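Local coordinates for beta-lactamase II (Erythrobacter litoralis, PDB 6V72), which probably hydrolyses the beta-lactam ring of antibiotics with the help of zinc, giving substituted beta-amino acids, at residues Q76-A81 / A106-A111; R220-S225 / R232-R237. All coordinates share one frame; numbering follows the deposited sequence. Where two conformers were deposited one is given.

Contact 1 (Q76-A81 / A106-A111)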
# COMPACT_ATOMS: atom_id res chain seq x y z
N GLN A 76 17.10 -19.66 14.75
CA GLN A 76 16.58 -21.00 14.50
C GLN A 76 16.93 -21.49 13.10
O GLN A 76 17.21 -22.68 12.92
CB GLN A 76 15.07 -21.04 14.74
CG GLN A 76 14.77 -20.89 16.22
CD GLN A 76 13.30 -20.91 16.56
OE1 GLN A 76 12.45 -20.60 15.74
NE2 GLN A 76 12.99 -21.27 17.82
N ILE A 77 16.92 -20.60 12.09
CA ILE A 77 17.35 -21.02 10.76
C ILE A 77 18.80 -21.47 10.78
O ILE A 77 19.15 -22.51 10.21
CB ILE A 77 17.14 -19.88 9.74
CG1 ILE A 77 15.68 -19.49 9.65
CG2 ILE A 77 17.62 -20.31 8.36
CD1 ILE A 77 15.46 -18.17 8.88
N VAL A 78 19.66 -20.70 11.45
CA VAL A 78 21.07 -21.04 11.54
C VAL A 78 21.24 -22.38 12.24
O VAL A 78 22.06 -23.22 11.83
CB VAL A 78 21.83 -19.90 12.25
CG1 VAL A 78 23.28 -20.30 12.53
CG2 VAL A 78 21.80 -18.63 11.37
N ALA A 79 20.46 -22.62 13.29
CA ALA A 79 20.56 -23.88 14.02
C ALA A 79 20.05 -25.05 13.19
O ALA A 79 20.59 -26.15 13.27
CB ALA A 79 19.79 -23.79 15.34
N TRP A 80 19.01 -24.84 12.38
CA TRP A 80 18.53 -25.92 11.53
C TRP A 80 19.60 -26.34 10.53
O TRP A 80 19.82 -27.53 10.30
CB TRP A 80 17.25 -25.48 10.82
CG TRP A 80 16.42 -26.62 10.28
CD1 TRP A 80 15.73 -27.55 11.00
CD2 TRP A 80 16.20 -26.93 8.90
NE1 TRP A 80 15.09 -28.42 10.15
CE2 TRP A 80 15.35 -28.06 8.86
CE3 TRP A 80 16.61 -26.34 7.70
CZ2 TRP A 80 14.92 -28.62 7.66
CZ3 TRP A 80 16.19 -26.91 6.51
CH2 TRP A 80 15.35 -28.03 6.50
N ALA A 81 20.31 -25.36 9.95
CA ALA A 81 21.37 -25.70 9.01
C ALA A 81 22.50 -26.45 9.70
O ALA A 81 23.01 -27.43 9.17
CB ALA A 81 21.91 -24.43 8.35
N ALA A 106 22.02 -8.93 13.34
CA ALA A 106 22.84 -9.18 14.52
C ALA A 106 23.00 -10.66 14.79
O ALA A 106 24.08 -11.12 15.21
CB ALA A 106 22.24 -8.47 15.74
N ALA A 107 21.94 -11.44 14.57
CA ALA A 107 22.03 -12.88 14.75
C ALA A 107 23.04 -13.49 13.79
O ALA A 107 23.82 -14.36 14.17
CB ALA A 107 20.65 -13.54 14.57
N LEU A 108 23.05 -13.03 12.53
CA LEU A 108 24.02 -13.59 11.60
C LEU A 108 25.44 -13.25 12.02
O LEU A 108 26.34 -14.09 11.94
CB LEU A 108 23.73 -13.07 10.19
CG LEU A 108 22.36 -13.41 9.64
CD1 LEU A 108 22.26 -12.87 8.22
CD2 LEU A 108 22.13 -14.92 9.68
N HIS A 109 25.67 -12.02 12.47
CA HIS A 109 27.02 -11.66 12.86
C HIS A 109 27.44 -12.36 14.14
O HIS A 109 28.61 -12.75 14.27
CB HIS A 109 27.12 -10.16 12.99
CG HIS A 109 27.01 -9.47 11.67
ND1 HIS A 109 26.79 -8.13 11.55
CD2 HIS A 109 27.09 -9.96 10.40
CE1 HIS A 109 26.76 -7.79 10.28
NE2 HIS A 109 26.93 -8.89 9.56
N GLY A 110 26.51 -12.57 15.06
CA GLY A 110 26.83 -13.36 16.24
C GLY A 110 27.26 -14.77 15.88
O GLY A 110 28.04 -15.39 16.62
N ALA A 111 26.77 -15.30 14.77
CA ALA A 111 27.14 -16.61 14.27
C ALA A 111 28.33 -16.57 13.31
O ALA A 111 28.62 -17.59 12.66
CB ALA A 111 25.95 -17.28 13.58
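Val-78 spreads its two methyls over the end of the neighbouring helix, one against Leu-108 and the other against Ala-111 just beyond it. The helices, 71-84 and 105-110, belong to consecutive beta-alpha-beta crossovers of the metallo-beta-lactamase alpha-beta/beta-alpha fold: the first links parallel strands 61-65 and 89-93, the second links 89-93 and 114-117, and the helices pack beside each other against the larger sheet. A branched valine suits this seam because its fork meets two neighbours without a long chain. With CG1 anti to the backbone N (chi1 172°), CG2 is placed beside that N, and the two methyls diverge toward different partners. CG2 of Val-78 meets CD2 of Leu-108 at 4.1 Å, the two side chains passing each other at a slant. Leucine suits its place because it is long enough to reach Val-78 while also lying on Leu-64 and Ala-92 of the sheet and on Thr-74 of helix 71-84. At Ala-111 the chain has turned out of helix 105-110, and the CA of Ala-111 comes within 8.0 Å of the CA of Val-78, an approach for which a small side chain is well fitted. Ile-113 also packs on Val-78. The interface is purely apolar and modest in size, burying 103 Å². A lone methyl completes it: CB of Ala-111 stands 4.2 Å from CG1 of Val-78.

Contact 2 (R220-S225 / R232-R237)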
# COMPACT_ATOMS: atom_id res chain seq x y z
N ARG A 220 10.40 -21.25 -14.06
CA ARG A 220 8.96 -21.38 -13.88
C ARG A 220 8.54 -21.39 -12.42
O ARG A 220 7.35 -21.38 -12.14
CB ARG A 220 8.45 -22.64 -14.58
CG ARG A 220 8.48 -22.53 -16.09
CD ARG A 220 7.83 -23.73 -16.78
NE ARG A 220 6.37 -23.63 -16.86
CZ ARG A 220 5.71 -22.93 -17.79
NH1 ARG A 220 4.39 -22.91 -17.79
NH2 ARG A 220 6.38 -22.26 -18.73
N THR A 221 9.48 -21.40 -11.48
CA THR A 221 9.14 -21.28 -10.07
C THR A 221 9.61 -19.90 -9.62
O THR A 221 10.81 -19.63 -9.59
CB THR A 221 9.80 -22.38 -9.24
OG1 THR A 221 9.26 -23.65 -9.63
CG2 THR A 221 9.52 -22.17 -7.77
N ILE A 222 8.66 -19.03 -9.30
CA ILE A 222 8.95 -17.69 -8.83
C ILE A 222 8.61 -17.62 -7.35
O ILE A 222 7.47 -17.87 -6.95
CB ILE A 222 8.20 -16.62 -9.62
CG1 ILE A 222 8.46 -16.78 -11.12
CG2 ILE A 222 8.59 -15.20 -9.10
CD1 ILE A 222 9.94 -16.73 -11.50
N ALA A 223 9.61 -17.31 -6.53
CA ALA A 223 9.48 -17.16 -5.10
C ALA A 223 9.62 -15.69 -4.74
O ALA A 223 10.22 -14.92 -5.49
CB ALA A 223 10.56 -17.98 -4.40
N MSE A 224 9.06 -15.30 -3.59
CA MSE A 224 9.08 -13.89 -3.19
C MSE A 224 8.92 -13.72 -1.70
O MSE A 224 8.67 -14.71 -1.00
CB MSE A 224 7.99 -13.11 -3.95
CG MSE A 224 6.56 -13.46 -3.53
SE MSE A 224 5.35 -13.38 -5.05
CE MSE A 224 5.75 -15.17 -5.75
N SER A 225 9.08 -12.49 -1.19
CA SER A 225 9.23 -12.30 0.25
C SER A 225 7.94 -12.53 1.02
O SER A 225 7.99 -13.02 2.15
CB SER A 225 9.77 -10.91 0.56
OG SER A 225 11.14 -10.81 0.18
N ARG A 232 5.13 -17.78 -13.28
CA ARG A 232 5.49 -16.45 -13.77
C ARG A 232 4.33 -15.47 -13.79
O ARG A 232 4.55 -14.29 -14.05
CB ARG A 232 6.14 -16.56 -15.15
CG ARG A 232 7.45 -17.33 -15.11
CD ARG A 232 8.21 -17.26 -16.42
NE ARG A 232 8.84 -15.97 -16.74
CZ ARG A 232 10.08 -15.65 -16.41
NH1 ARG A 232 10.59 -14.47 -16.79
NH2 ARG A 232 10.82 -16.49 -15.70
N LYS A 233 3.10 -15.92 -13.51
CA LYS A 233 2.01 -14.96 -13.34
C LYS A 233 2.33 -13.92 -12.28
O LYS A 233 1.86 -12.78 -12.38
CB LYS A 233 0.70 -15.68 -12.99
CG LYS A 233 -0.52 -14.76 -13.14
CD LYS A 233 -1.79 -15.35 -12.58
CE LYS A 233 -3.01 -14.66 -13.17
NZ LYS A 233 -4.28 -15.32 -12.75
N ALA A 234 3.14 -14.26 -11.27
CA ALA A 234 3.53 -13.27 -10.28
C ALA A 234 4.30 -12.12 -10.92
O ALA A 234 4.10 -10.95 -10.57
CB ALA A 234 4.39 -13.91 -9.18
N ILE A 235 5.17 -12.44 -11.89
CA ILE A 235 5.88 -11.39 -12.62
C ILE A 235 4.91 -10.58 -13.46
O ILE A 235 4.97 -9.35 -13.49
CB ILE A 235 6.99 -12.00 -13.50
CG1 ILE A 235 8.02 -12.75 -12.66
CG2 ILE A 235 7.66 -10.93 -14.32
CD1 ILE A 235 9.06 -13.47 -13.53
N GLU A 236 4.01 -11.27 -14.17
CA GLU A 236 3.07 -10.60 -15.06
C GLU A 236 2.18 -9.63 -14.29
O GLU A 236 1.97 -8.49 -14.72
CB GLU A 236 2.21 -11.63 -15.78
CG GLU A 236 1.13 -11.02 -16.68
CD GLU A 236 0.12 -12.05 -17.17
OE1 GLU A 236 0.52 -13.01 -17.86
OE2 GLU A 236 -1.09 -11.89 -16.85
N ARG A 237 1.64 -10.07 -13.14
CA ARG A 237 0.78 -9.19 -12.37
C ARG A 237 1.58 -8.05 -11.76
O ARG A 237 1.11 -6.91 -11.78
CB ARG A 237 0.05 -9.98 -11.27
CG ARG A 237 -0.79 -9.12 -10.34
CD ARG A 237 -1.90 -8.35 -11.06
NE ARG A 237 -2.76 -9.20 -11.87
CZ ARG A 237 -3.84 -9.84 -11.41
NH1 ARG A 237 -4.59 -10.59 -12.24
NH2 ARG A 237 -4.19 -9.74 -10.13
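Ile-222 and Met-224, on one side of their chain, pack against Ala-234 and Ile-235 of helix 233-243, and apolar contacts carry most of the join. Strand 221-223 borders the smaller sheet of the metallo-beta-lactamase fold, beside strand 179-181. CD1 of Ile-222 meets CD1 of Ile-235 at 3.9 Å, the two side chains crossing at about a right angle. CG2 of Ile-222 lies 4.4 Å from CB of Ala-234, where a small residue lets the helix come close. Met-224, modelled as selenomethionine, has CG in the crowded position between backbone N and carbonyl carbon (chi1 69°); its bent, flexible chain then carries CE to 3.9 Å from CB of Ala-234.

Aliphatic contact with a charged residue comes next. CG1 of Ile-222 rests 4.0 Å from CA of Arg-232 and also near its CG. Within 232-237 itself, CD1 of Ile-235 sits 3.7 Å above one face of the Arg-232 guanidinium, over its centre.

Polar bonding runs elsewhere: NH2 of Arg-232 donates to the carbonyls of Phe-216 and Ala-219, and NH1 weakly to that of Ala-213. Arginine thus offers an aliphatic stem to Ile-222 and N-H groups to backbone oxygens. The chain continues into His-226, a zinc ligand with no metal bound here. Lacking mutual hydrogen bonds, the segments are held by close packing and burial of apolar surface.

How the contacts relate
Contacts 1 and 2 lie on opposite sides of the chain's centre, about 28 Å apart between centres, and do not touch. They share no helix or strand: 76-81/106-111 pairs two helices flanking the larger sheet, whereas 220-225/232-237 sets a helix against the border strand of the smaller one. Contact 1 is partly buried and relies on aliphatic side chains alone. Contact 2 is more deeply buried, hides about two and a half times the area, and adds a selenomethionine and an arginine with backbone carbonyl partners. Neither has a hydrogen bond across its segments. Contact 2 lies beside residues of the zinc site, which holds no metal in this chain; contact 1 has a calcium-binding glutamate, Glu-75, nearby.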